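Local structure of type I site-specific restriction-modification system, R (Restriction) subunit (Vibrio vulnificus, 3H1T) at residues 374-380 against 574-580; 528-534 against 565-571; 424-428 against 582-588; 440-446 against 519-525. The protein probably serves as the ATP-driven motor and DNA-cutting subunit of a type I restriction enzyme, represented by a fragment that includes its two helicase-type domains. All coordinates share one frame; numbering follows the deposited sequence.

Contact 1. Residues 374-380 against 574-580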
# COMPACT_ATOMS: atom_id res chain seq x y z
N TYR A 374 9.08 -10.98 5.41
CA TYR A 374 10.53 -10.81 5.51
C TYR A 374 11.21 -11.49 6.70
O TYR A 374 10.57 -11.79 7.70
CB TYR A 374 10.84 -9.31 5.54
CG TYR A 374 10.09 -8.57 6.64
CD1 TYR A 374 10.54 -8.59 7.97
CD2 TYR A 374 8.86 -7.93 6.38
CE1 TYR A 374 9.80 -7.99 8.98
CE2 TYR A 374 8.13 -7.34 7.40
CZ TYR A 374 8.60 -7.37 8.69
OH TYR A 374 7.83 -6.79 9.67
N ARG A 375 12.51 -11.72 6.55
CA ARG A 375 13.33 -12.30 7.62
C ARG A 375 14.31 -11.23 8.07
O ARG A 375 14.87 -10.51 7.24
CB ARG A 375 14.14 -13.50 7.14
CG ARG A 375 13.38 -14.79 7.02
CD ARG A 375 12.50 -14.81 5.79
NE ARG A 375 11.60 -15.96 5.78
CZ ARG A 375 11.99 -17.22 5.63
NH1 ARG A 375 13.28 -17.52 5.47
NH2 ARG A 375 11.10 -18.20 5.67
N VAL A 376 14.52 -11.09 9.37
CA VAL A 376 15.48 -10.12 9.83
C VAL A 376 16.73 -10.84 10.34
O VAL A 376 16.64 -11.82 11.09
CB VAL A 376 14.95 -9.23 10.97
CG1 VAL A 376 16.05 -8.27 11.41
CG2 VAL A 376 13.74 -8.45 10.52
N HIS A 377 17.89 -10.38 9.90
CA HIS A 377 19.17 -10.93 10.32
C HIS A 377 19.91 -9.73 10.87
O HIS A 377 20.43 -8.91 10.11
CB HIS A 377 19.94 -11.52 9.13
CG HIS A 377 19.19 -12.58 8.39
ND1 HIS A 377 18.69 -13.71 9.00
CD2 HIS A 377 18.86 -12.68 7.08
CE1 HIS A 377 18.09 -14.46 8.10
NE2 HIS A 377 18.18 -13.86 6.93
N ARG A 378 19.89 -9.60 12.19
CA ARG A 378 20.55 -8.50 12.88
C ARG A 378 22.01 -8.96 13.06
O ARG A 378 22.27 -10.09 13.47
CB ARG A 378 19.86 -8.29 14.24
CG ARG A 378 20.14 -6.98 14.95
CD ARG A 378 18.87 -6.41 15.60
NE ARG A 378 17.98 -7.43 16.16
CZ ARG A 378 18.32 -8.23 17.18
NH1 ARG A 378 19.51 -8.12 17.74
NH2 ARG A 378 17.46 -9.15 17.62
N VAL A 379 22.95 -8.09 12.70
CA VAL A 379 24.36 -8.43 12.83
C VAL A 379 25.06 -7.41 13.69
O VAL A 379 25.16 -6.24 13.30
CB VAL A 379 25.05 -8.46 11.47
CG1 VAL A 379 26.48 -8.96 11.64
CG2 VAL A 379 24.27 -9.33 10.51
N ILE A 380 25.56 -7.83 14.84
CA ILE A 380 26.25 -6.89 15.70
C ILE A 380 27.74 -7.21 15.80
O ILE A 380 28.16 -8.38 15.78
CB ILE A 380 25.64 -6.86 17.13
CG1 ILE A 380 26.28 -5.73 17.95
CG2 ILE A 380 25.91 -8.17 17.86
CD1 ILE A 380 25.98 -4.34 17.44
N PRO A 574 8.19 -10.24 12.04
CA PRO A 574 8.79 -10.93 10.89
C PRO A 574 8.69 -12.45 11.06
O PRO A 574 8.55 -12.94 12.18
CB PRO A 574 10.23 -10.43 10.91
CG PRO A 574 10.50 -10.31 12.36
CD PRO A 574 9.24 -9.62 12.87
N GLU A 575 8.73 -13.17 9.95
CA GLU A 575 8.65 -14.62 9.98
C GLU A 575 9.78 -15.14 10.85
O GLU A 575 9.55 -15.88 11.80
CB GLU A 575 8.75 -15.18 8.57
CG GLU A 575 7.82 -14.51 7.57
CD GLU A 575 6.36 -14.90 7.74
OE1 GLU A 575 6.06 -16.11 7.67
OE2 GLU A 575 5.51 -14.00 7.93
N ILE A 576 11.00 -14.75 10.52
CA ILE A 576 12.16 -15.17 11.29
C ILE A 576 12.93 -13.92 11.68
O ILE A 576 12.93 -12.92 10.96
CB ILE A 576 13.13 -16.05 10.47
CG1 ILE A 576 12.41 -17.25 9.88
CG2 ILE A 576 14.26 -16.51 11.36
CD1 ILE A 576 11.53 -16.89 8.75
N GLU A 577 13.57 -13.99 12.83
CA GLU A 577 14.36 -12.88 13.31
C GLU A 577 15.48 -13.42 14.17
O GLU A 577 15.22 -14.00 15.23
CB GLU A 577 13.53 -11.90 14.15
CG GLU A 577 14.36 -10.72 14.68
CD GLU A 577 13.59 -9.80 15.62
OE1 GLU A 577 12.34 -9.85 15.64
OE2 GLU A 577 14.24 -9.00 16.33
N ASP A 578 16.71 -13.28 13.70
CA ASP A 578 17.85 -13.71 14.49
C ASP A 578 18.94 -12.66 14.48
O ASP A 578 18.91 -11.71 13.71
CB ASP A 578 18.38 -15.08 14.05
CG ASP A 578 18.46 -15.25 12.55
OD1 ASP A 578 18.89 -14.32 11.85
OD2 ASP A 578 18.10 -16.35 12.08
N GLU A 579 19.90 -12.85 15.37
CA GLU A 579 21.00 -11.94 15.56
C GLU A 579 22.29 -12.75 15.62
O GLU A 579 22.31 -13.85 16.17
CB GLU A 579 20.74 -11.20 16.87
CG GLU A 579 21.90 -10.45 17.45
CD GLU A 579 21.66 -10.10 18.89
OE1 GLU A 579 20.60 -9.51 19.19
OE2 GLU A 579 22.52 -10.41 19.73
N VAL A 580 23.34 -12.22 15.01
CA VAL A 580 24.63 -12.91 15.02
C VAL A 580 25.71 -11.91 15.39
O VAL A 580 25.60 -10.72 15.08
CB VAL A 580 24.97 -13.53 13.64
CG1 VAL A 580 24.01 -14.66 13.32
CG2 VAL A 580 24.92 -12.46 12.58
O HOH W 1 6.96 -10.95 7.74
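Val376 and Arg378 carry most of the backbone bonding that joins strand 374-380 to strand 576-580 in parallel. Val376 N donates to Ile576 O at 2.9 Å while its carbonyl receives Asp578 N; Arg378 N reaches Asp578 O at 2.8 Å and its carbonyl receives Val580 N. Ile380 N to Val580 O extends the ladder. Arg375, His377 and Val379 turn their backbone groups to strand 552-556 instead, which makes 374-380 an interior strand.

One straight side-chain hydrogen bond crosses the pair. His377 ND1 donates to Asp578 OD1 over 2.9 Å at 179°, the oxygen lying in the ring plane and using its syn lone pair. Asp578 holds its CG between its own N and carbonyl carbon (chi1 43°), which sets the carboxylate alongside the imidazole. His377 NE2 also makes a weak bond to Asn553 OD1, so both ring nitrogens have partners.

On the face shared with Val376, Arg378 lies between two acids. Glu577 OE2 approaches the edge of the guanidinium, 3.5 Å from Arg378 NH2, in a weak salt bridge; the bridge to Glu579 is modelled too tightly for its details to be trusted.

Packing of Ile576 and the valines completes the pairing. Ile576 CD1 covers one face of the Arg375 guanidinium, 3.2 Å from Arg375 CZ, and Phe63 and Trp551 make cation-pi contacts with the same group. Val379 CG2 makes an apolar contact with Val580 CG2 at 3.8 Å.

The pairing is probably favoured by charge on the Arg378 face and by a directed hydrogen bond on the His377 face, though the buried Arg378 NE finds no partner.

Contact 2. Residues 528-534 against 565-571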
# COMPACT_ATOMS: atom_id res chain seq x y z
N ASN A 528 17.73 7.94 10.55
CA ASN A 528 17.34 8.95 11.52
C ASN A 528 15.85 9.19 11.68
O ASN A 528 15.45 10.08 12.44
CB ASN A 528 18.05 10.28 11.23
CG ASN A 528 18.28 11.12 12.50
OD1 ASN A 528 17.38 11.82 12.98
ND2 ASN A 528 19.49 11.02 13.05
N SER A 529 15.02 8.42 10.99
CA SER A 529 13.57 8.59 11.12
C SER A 529 12.75 7.35 10.77
O SER A 529 13.17 6.50 9.99
CB SER A 529 13.09 9.79 10.29
OG SER A 529 12.89 9.46 8.92
N MSE A 530 11.56 7.25 11.36
CA MSE A 530 10.67 6.12 11.12
C MSE A 530 10.21 6.07 9.66
O MSE A 530 10.09 5.00 9.08
CB MSE A 530 9.45 6.22 12.05
CG MSE A 530 8.39 5.12 11.85
SE MSE A 530 8.98 3.29 12.21
CE MSE A 530 8.75 3.28 14.13
N SER A 531 9.95 7.24 9.07
CA SER A 531 9.52 7.31 7.67
C SER A 531 10.59 6.75 6.75
O SER A 531 10.29 6.00 5.83
CB SER A 531 9.21 8.76 7.26
OG SER A 531 8.01 9.22 7.88
N GLU A 532 11.85 7.09 7.03
CA GLU A 532 12.98 6.60 6.23
C GLU A 532 13.14 5.11 6.40
O GLU A 532 13.40 4.41 5.44
CB GLU A 532 14.29 7.30 6.62
CG GLU A 532 15.52 6.73 5.92
CD GLU A 532 16.77 7.60 6.04
OE1 GLU A 532 17.40 7.65 7.13
OE2 GLU A 532 17.13 8.24 5.04
N PHE A 533 12.99 4.62 7.62
CA PHE A 533 13.13 3.20 7.87
C PHE A 533 12.14 2.40 7.02
O PHE A 533 12.50 1.44 6.35
CB PHE A 533 12.92 2.88 9.35
CG PHE A 533 13.07 1.43 9.68
CD1 PHE A 533 14.33 0.87 9.87
CD2 PHE A 533 11.94 0.61 9.80
CE1 PHE A 533 14.47 -0.50 10.16
CE2 PHE A 533 12.07 -0.75 10.09
CZ PHE A 533 13.34 -1.31 10.28
N LYS A 534 10.87 2.81 7.08
CA LYS A 534 9.82 2.13 6.34
C LYS A 534 9.98 2.21 4.83
O LYS A 534 9.51 1.33 4.11
CB LYS A 534 8.45 2.67 6.74
CG LYS A 534 8.06 2.32 8.18
CD LYS A 534 6.55 2.35 8.38
CE LYS A 534 6.18 2.29 9.87
NZ LYS A 534 6.56 1.01 10.57
N PHE A 565 13.25 0.85 15.28
CA PHE A 565 12.05 1.18 14.52
C PHE A 565 11.06 0.02 14.41
O PHE A 565 10.21 0.01 13.51
CB PHE A 565 12.48 1.67 13.14
CG PHE A 565 13.34 2.91 13.18
CD1 PHE A 565 12.75 4.15 13.45
CD2 PHE A 565 14.72 2.84 13.01
CE1 PHE A 565 13.53 5.31 13.54
CE2 PHE A 565 15.52 4.00 13.11
CZ PHE A 565 14.91 5.24 13.37
N ALA A 566 11.15 -0.93 15.32
CA ALA A 566 10.23 -2.06 15.33
C ALA A 566 8.81 -1.51 15.44
O ALA A 566 8.52 -0.66 16.28
CB ALA A 566 10.54 -2.98 16.50
N ASP A 567 7.92 -2.00 14.59
CA ASP A 567 6.54 -1.51 14.57
C ASP A 567 5.60 -2.64 14.17
O ASP A 567 5.22 -2.77 13.02
CB ASP A 567 6.45 -0.37 13.55
CG ASP A 567 5.13 0.36 13.61
OD1 ASP A 567 4.21 -0.15 14.28
OD2 ASP A 567 5.01 1.44 12.98
N PRO A 568 5.20 -3.48 15.14
CA PRO A 568 4.30 -4.61 14.89
C PRO A 568 2.89 -4.22 14.44
O PRO A 568 2.24 -4.94 13.68
CB PRO A 568 4.31 -5.34 16.23
CG PRO A 568 5.63 -4.95 16.82
CD PRO A 568 5.65 -3.49 16.54
N ASP A 569 2.41 -3.07 14.90
CA ASP A 569 1.07 -2.63 14.54
C ASP A 569 0.95 -2.38 13.05
O ASP A 569 -0.01 -2.83 12.43
CB ASP A 569 0.70 -1.36 15.32
CG ASP A 569 0.49 -1.63 16.80
OD1 ASP A 569 0.30 -2.81 17.16
OD2 ASP A 569 0.50 -0.68 17.60
N PHE A 570 1.92 -1.69 12.47
CA PHE A 570 1.88 -1.41 11.04
C PHE A 570 2.57 -2.50 10.21
O PHE A 570 2.13 -2.81 9.10
CB PHE A 570 2.52 -0.06 10.74
CG PHE A 570 2.22 0.46 9.36
CD1 PHE A 570 1.00 1.07 9.09
CD2 PHE A 570 3.14 0.31 8.34
CE1 PHE A 570 0.70 1.52 7.82
CE2 PHE A 570 2.85 0.76 7.06
CZ PHE A 570 1.63 1.36 6.80
N ASP A 571 3.64 -3.09 10.75
CA ASP A 571 4.38 -4.10 10.01
C ASP A 571 4.13 -5.55 10.38
O ASP A 571 4.45 -6.44 9.60
CB ASP A 571 5.90 -3.88 10.12
CG ASP A 571 6.28 -2.41 10.12
OD1 ASP A 571 5.59 -1.61 9.45
OD2 ASP A 571 7.29 -2.08 10.80
O HOH W 2 9.03 0.07 11.13
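Lys534 reaches across to Asp567 and Asp571, and its length is what spans the gap. CB and CG serve as a spacer. CD comes to 4.0 Å from Phe570 CD2, and CE stays close to that same ring carbon while also passing Asp567 OD2. A turn at the last torsion (chi4 -65°) then delivers NZ between the acids. It donates to Asp567 OD2 at 2.9 Å, from above that carboxylate's plane, and to Asp571 OD1 at 3.0 Å, on the syn lone pair. A third bond goes to a water, 2.7 Å from Lys534 NZ, which itself donates to Phe565 O and Asp571 OD2. The ammonium is thus gripped by three bonds, and the water ties it to the backbone as well. Asp567 OD2 is shared with Arg343, so two positive groups should favour its charged form.

Beside this network, Phe565 packs on the same helix. Its CB sits over the face of Phe533, 3.6 Å from the ring centroid, in a CH-pi contact; the two rings are near parallel (23°) but slid so far that they barely overlap. The selenomethionine Met530 slides past Phe565 in the opposite direction, its SE 4.0 Å from Phe565 CB, an oblique Met-aromatic contact suited to its flexible chain. Ser529 OG caps the helix start through Glu532 N.

Helix 530-537 follows strand 518-524, to which Glu532 is bridged through Arg525, while Ser531 bonds to Asp345. Together with Arg343, that places the contact where the second helicase domain meets the loop between strand 333-338 and helix 347-352.

Contact 3. Residues 424-428 against 582-588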
# COMPACT_ATOMS: atom_id res chain seq x y z
N ALA A 424 34.15 -5.39 6.94
CA ALA A 424 33.59 -6.51 7.70
C ALA A 424 32.22 -6.85 7.14
O ALA A 424 31.88 -8.02 6.91
CB ALA A 424 33.46 -6.14 9.17
N PHE A 425 31.42 -5.81 6.94
CA PHE A 425 30.08 -5.94 6.41
C PHE A 425 30.10 -6.55 5.03
O PHE A 425 29.31 -7.44 4.72
CB PHE A 425 29.41 -4.57 6.34
CG PHE A 425 29.34 -3.87 7.66
CD1 PHE A 425 29.53 -4.56 8.86
CD2 PHE A 425 29.10 -2.51 7.72
CE1 PHE A 425 29.48 -3.90 10.08
CE2 PHE A 425 29.05 -1.85 8.95
CZ PHE A 425 29.24 -2.54 10.13
N ALA A 426 31.03 -6.08 4.20
CA ALA A 426 31.14 -6.61 2.84
C ALA A 426 31.51 -8.08 2.86
O ALA A 426 31.01 -8.86 2.06
CB ALA A 426 32.16 -5.83 2.04
N LYS A 427 32.39 -8.47 3.78
CA LYS A 427 32.79 -9.87 3.84
C LYS A 427 31.59 -10.69 4.30
O LYS A 427 31.26 -11.72 3.70
CB LYS A 427 33.97 -10.08 4.80
CG LYS A 427 34.75 -11.35 4.47
CD LYS A 427 35.07 -12.20 5.70
CE LYS A 427 35.87 -13.47 5.33
NZ LYS A 427 35.06 -14.52 4.60
N HIS A 428 30.93 -10.24 5.36
CA HIS A 428 29.78 -10.96 5.87
C HIS A 428 28.63 -11.07 4.86
O HIS A 428 28.00 -12.12 4.75
CB HIS A 428 29.28 -10.32 7.16
CG HIS A 428 28.07 -10.98 7.71
ND1 HIS A 428 26.80 -10.67 7.27
CD2 HIS A 428 27.93 -11.98 8.61
CE1 HIS A 428 25.93 -11.46 7.88
NE2 HIS A 428 26.58 -12.27 8.69
N ILE A 582 29.63 -10.66 15.13
CA ILE A 582 30.65 -10.77 14.11
C ILE A 582 31.94 -10.09 14.56
O ILE A 582 31.88 -9.10 15.29
CB ILE A 582 30.03 -10.14 12.81
CG1 ILE A 582 29.49 -11.26 11.92
CG2 ILE A 582 30.98 -9.18 12.16
CD1 ILE A 582 30.40 -11.65 10.79
N ASP A 583 33.09 -10.64 14.18
CA ASP A 583 34.38 -10.04 14.59
C ASP A 583 34.80 -8.92 13.65
O ASP A 583 34.07 -8.59 12.72
CB ASP A 583 35.51 -11.10 14.68
CG ASP A 583 35.91 -11.68 13.32
OD1 ASP A 583 35.65 -11.04 12.27
OD2 ASP A 583 36.50 -12.79 13.29
N GLU A 584 35.97 -8.34 13.90
CA GLU A 584 36.44 -7.25 13.07
C GLU A 584 36.74 -7.60 11.62
O GLU A 584 37.04 -6.71 10.84
CB GLU A 584 37.67 -6.57 13.70
CG GLU A 584 37.35 -5.81 14.98
CD GLU A 584 36.23 -4.80 14.78
OE1 GLU A 584 36.46 -3.80 14.07
OE2 GLU A 584 35.11 -5.01 15.32
N ASP A 585 36.67 -8.87 11.25
CA ASP A 585 36.92 -9.27 9.86
C ASP A 585 35.63 -9.69 9.16
O ASP A 585 35.64 -10.06 7.98
CB ASP A 585 37.91 -10.44 9.78
CG ASP A 585 39.31 -10.07 10.22
OD1 ASP A 585 39.97 -9.27 9.53
OD2 ASP A 585 39.74 -10.59 11.27
N GLY A 586 34.53 -9.65 9.90
CA GLY A 586 33.25 -10.04 9.34
C GLY A 586 33.00 -11.54 9.39
O GLY A 586 32.17 -12.06 8.62
N GLU A 587 33.72 -12.25 10.26
CA GLU A 587 33.51 -13.69 10.43
C GLU A 587 32.63 -13.76 11.68
O GLU A 587 32.86 -13.02 12.64
CB GLU A 587 34.84 -14.42 10.69
CG GLU A 587 35.94 -14.13 9.69
CD GLU A 587 35.89 -15.01 8.46
OE1 GLU A 587 34.79 -15.53 8.15
OE2 GLU A 587 36.93 -15.18 7.77
N GLU A 588 31.62 -14.62 11.68
CA GLU A 588 30.77 -14.71 12.87
C GLU A 588 31.53 -15.42 13.99
O GLU A 588 32.40 -16.26 13.74
CB GLU A 588 29.47 -15.48 12.60
CG GLU A 588 28.61 -14.97 11.46
CD GLU A 588 27.24 -15.65 11.41
OE1 GLU A 588 27.12 -16.78 11.94
OE2 GLU A 588 26.28 -15.06 10.84
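Ala424 and Gly586 meet backbone to backbone, and the larger side chains of the helix fan out from that point. Gly586, at a positive phi (84°) that suits glycine, brings its CA to 3.4 Å from Ala424 O in a CA-H...O contact; having no side chain, it lets the turn lie directly on helix 422-436. The small Ala424 methyl sits 3.7 Å from Gly586 N.

Lys427 crosses Glu587 obliquely. Its CD comes to 3.2 Å from Asp585 O, and its CE is nearer the carboxylate than the ammonium is: Lys427 NZ to Glu587 OE1 is a long salt bridge of 3.7 Å. NZ is also paired with Asp431 on its own helix, which is consistent with the long distance.

His428 holds its CG opposite the backbone N (chi1 178°), which carries the imidazole out past Ile582 toward Glu588. Ring and carboxylate are nearly coplanar, 18° apart, with Glu588 OE2 at the ring edge, 3.5 Å from His428 NE2. On the other nitrogen, ND1 bonds to Tyr557 OH.

The turn is shaped from within. Asp583 OD1 accepts from Asp585 N, an Asx turn, and from Glu587 N at 3.0 Å, the two donors approaching from opposite faces of the carboxylate plane.

Acids cluster on this hairpin between strands 576-582 and 588-589, while a lysine and a histidine face it from the helix. Any attraction is probably loose and secondary to the close backbone contact, and nearby Glu588 would tend to favour a protonated His428.

Contact 4. Residues 440-446 against 519-525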
# COMPACT_ATOMS: atom_id res chain seq x y z
N ALA A 440 20.92 -12.93 -6.17
CA ALA A 440 19.70 -12.36 -5.59
C ALA A 440 19.93 -10.85 -5.59
O ALA A 440 20.90 -10.37 -4.99
CB ALA A 440 19.52 -12.87 -4.18
N LYS A 441 19.05 -10.09 -6.25
CA LYS A 441 19.23 -8.65 -6.31
C LYS A 441 19.18 -8.04 -4.93
O LYS A 441 18.24 -8.27 -4.17
CB LYS A 441 18.17 -8.01 -7.20
CG LYS A 441 18.42 -8.24 -8.68
CD LYS A 441 17.54 -7.32 -9.52
CE LYS A 441 17.47 -7.76 -10.98
NZ LYS A 441 18.67 -7.49 -11.82
N THR A 442 20.20 -7.24 -4.63
CA THR A 442 20.40 -6.62 -3.32
C THR A 442 20.66 -5.11 -3.36
O THR A 442 21.29 -4.61 -4.29
CB THR A 442 21.61 -7.27 -2.63
OG1 THR A 442 21.39 -8.69 -2.54
CG2 THR A 442 21.83 -6.69 -1.25
N ILE A 443 20.21 -4.39 -2.34
CA ILE A 443 20.42 -2.95 -2.24
C ILE A 443 21.07 -2.67 -0.89
O ILE A 443 20.55 -3.10 0.14
CB ILE A 443 19.09 -2.13 -2.32
CG1 ILE A 443 18.38 -2.39 -3.65
CG2 ILE A 443 19.40 -0.63 -2.23
CD1 ILE A 443 17.02 -1.74 -3.74
N VAL A 444 22.18 -1.95 -0.87
CA VAL A 444 22.85 -1.65 0.40
C VAL A 444 22.82 -0.17 0.70
O VAL A 444 23.38 0.64 -0.04
CB VAL A 444 24.33 -2.15 0.38
CG1 VAL A 444 24.99 -1.94 1.76
CG2 VAL A 444 24.38 -3.60 0.00
N PHE A 445 22.17 0.19 1.79
CA PHE A 445 22.05 1.58 2.18
C PHE A 445 23.20 2.03 3.08
O PHE A 445 23.26 1.68 4.26
CB PHE A 445 20.71 1.80 2.87
CG PHE A 445 19.54 1.68 1.95
CD1 PHE A 445 19.13 2.77 1.19
CD2 PHE A 445 18.91 0.46 1.77
CE1 PHE A 445 18.09 2.64 0.26
CE2 PHE A 445 17.87 0.32 0.84
CZ PHE A 445 17.46 1.42 0.09
N CYS A 446 24.09 2.83 2.52
CA CYS A 446 25.26 3.32 3.25
C CYS A 446 25.09 4.71 3.84
O CYS A 446 24.09 5.40 3.60
CB CYS A 446 26.47 3.27 2.32
SG CYS A 446 26.66 1.63 1.51
N LYS A 519 15.60 -9.01 -3.47
CA LYS A 519 15.49 -10.04 -2.45
C LYS A 519 16.23 -9.77 -1.15
O LYS A 519 15.95 -10.42 -0.14
CB LYS A 519 15.95 -11.38 -3.04
CG LYS A 519 15.10 -11.88 -4.21
CD LYS A 519 15.60 -13.23 -4.73
CE LYS A 519 14.59 -13.91 -5.64
NZ LYS A 519 14.75 -15.40 -5.57
N ASN A 520 17.17 -8.83 -1.16
CA ASN A 520 17.92 -8.47 0.06
C ASN A 520 17.95 -6.97 0.25
O ASN A 520 18.30 -6.23 -0.65
CB ASN A 520 19.39 -8.94 0.00
CG ASN A 520 19.55 -10.44 -0.07
OD1 ASN A 520 18.85 -11.19 0.61
ND2 ASN A 520 20.50 -10.89 -0.87
N VAL A 521 17.58 -6.52 1.44
CA VAL A 521 17.61 -5.10 1.77
C VAL A 521 18.64 -4.98 2.88
O VAL A 521 18.45 -5.51 3.97
CB VAL A 521 16.21 -4.61 2.24
CG1 VAL A 521 16.33 -3.22 2.87
CG2 VAL A 521 15.24 -4.55 1.06
N VAL A 522 19.74 -4.28 2.60
CA VAL A 522 20.82 -4.16 3.57
C VAL A 522 21.05 -2.79 4.23
O VAL A 522 21.21 -1.77 3.56
CB VAL A 522 22.14 -4.61 2.90
CG1 VAL A 522 23.25 -4.71 3.93
CG2 VAL A 522 21.93 -5.96 2.21
N LEU A 523 21.12 -2.79 5.56
CA LEU A 523 21.32 -1.57 6.34
C LEU A 523 22.76 -1.33 6.82
O LEU A 523 23.27 -2.06 7.67
CB LEU A 523 20.39 -1.59 7.56
CG LEU A 523 18.88 -1.56 7.34
CD1 LEU A 523 18.18 -1.65 8.69
CD2 LEU A 523 18.49 -0.28 6.64
N ALA A 524 23.39 -0.29 6.30
CA ALA A 524 24.75 0.04 6.71
C ALA A 524 24.82 1.53 6.96
O ALA A 524 25.80 2.18 6.62
CB ALA A 524 25.75 -0.35 5.63
N ARG A 525 23.77 2.05 7.56
CA ARG A 525 23.70 3.47 7.82
C ARG A 525 22.85 3.79 9.03
O ARG A 525 22.11 2.95 9.53
CB ARG A 525 23.09 4.17 6.61
CG ARG A 525 21.61 3.89 6.47
CD ARG A 525 21.06 4.57 5.26
NE ARG A 525 21.57 5.93 5.18
CZ ARG A 525 20.83 6.98 4.90
NH1 ARG A 525 19.53 6.83 4.68
NH2 ARG A 525 21.37 8.19 4.85
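Thr442, Val444 and Val522 interlock on one face of the parallel pair 441-446 and 519-524. With OG1 beside its backbone N (chi1 -56°), Thr442 turns its hydroxyl to Asn520 and fits the methyl CG2, anti to that N, into the notch formed by Asn520 and Val522, 3.5 Å from Val522 CG2. Two residues on, Val444 and Val522 lie side by side, Val444 CG2 reaching 3.8 Å to Val522 CB. Beyond them the side chain shrinks to a methyl, Ala524 CB, and Val444 CG1 leans over it at 4.3 Å. Beta-branched residues suit these extended positions, giving the face low, closely spaced knobs, over which Leu429 and Met433 of helix 422-436 and Met455 of helix 449-462 settle.

At one end the filling is polar. Asn520 ND2 donates to Thr442 OG1 at 2.9 Å, nearly in its amide plane, and that hydroxyl in turn donates a hydrogen bond to Ala440 O. Asn520 OD1 bonds to Asn553, so both ends of the buried amide are used.

The strands are central in the largely parallel sheet of the RecA-like second helicase domain, with helices on both faces. Regular backbone bonds such as Phe445 N to Val522 O (2.8 Å) set their register. Lys441 O takes two donors, Lys519 N and Asn520 N.

On the reverse face Phe445 is bulkier than Ile443, Val521 or Leu523. Its CE2 lies 4.4 Å from Val521 CG1, and Ile536 of helix 530-537 covers both residues. Arg525 puts its CD 3.7 Å from Phe445 CB, and its guanidinium continues to Glu532 and Gln507.

All four contacts lie in or beside the sheet of the second RecA-like domain. Contacts 1 and 4 pair strands of one mixed sheet, their centres about 14 Å apart, with strand 552-556 between the two pairs. Helix 422-436, used in contact 3, leads into strand 441-446 of contact 4; helix 530-537, used in contact 2, follows strand 518-524. Contact 4 closes first along the chain, then contact 2, while contacts 1 and 3 interlace around both. Contacts 2 and 3 lie about 26 Å apart between centres, toward different ends of strand 374-381. Residues 574-588 therefore extend the sheet of the helicase domain and fold back on its helix.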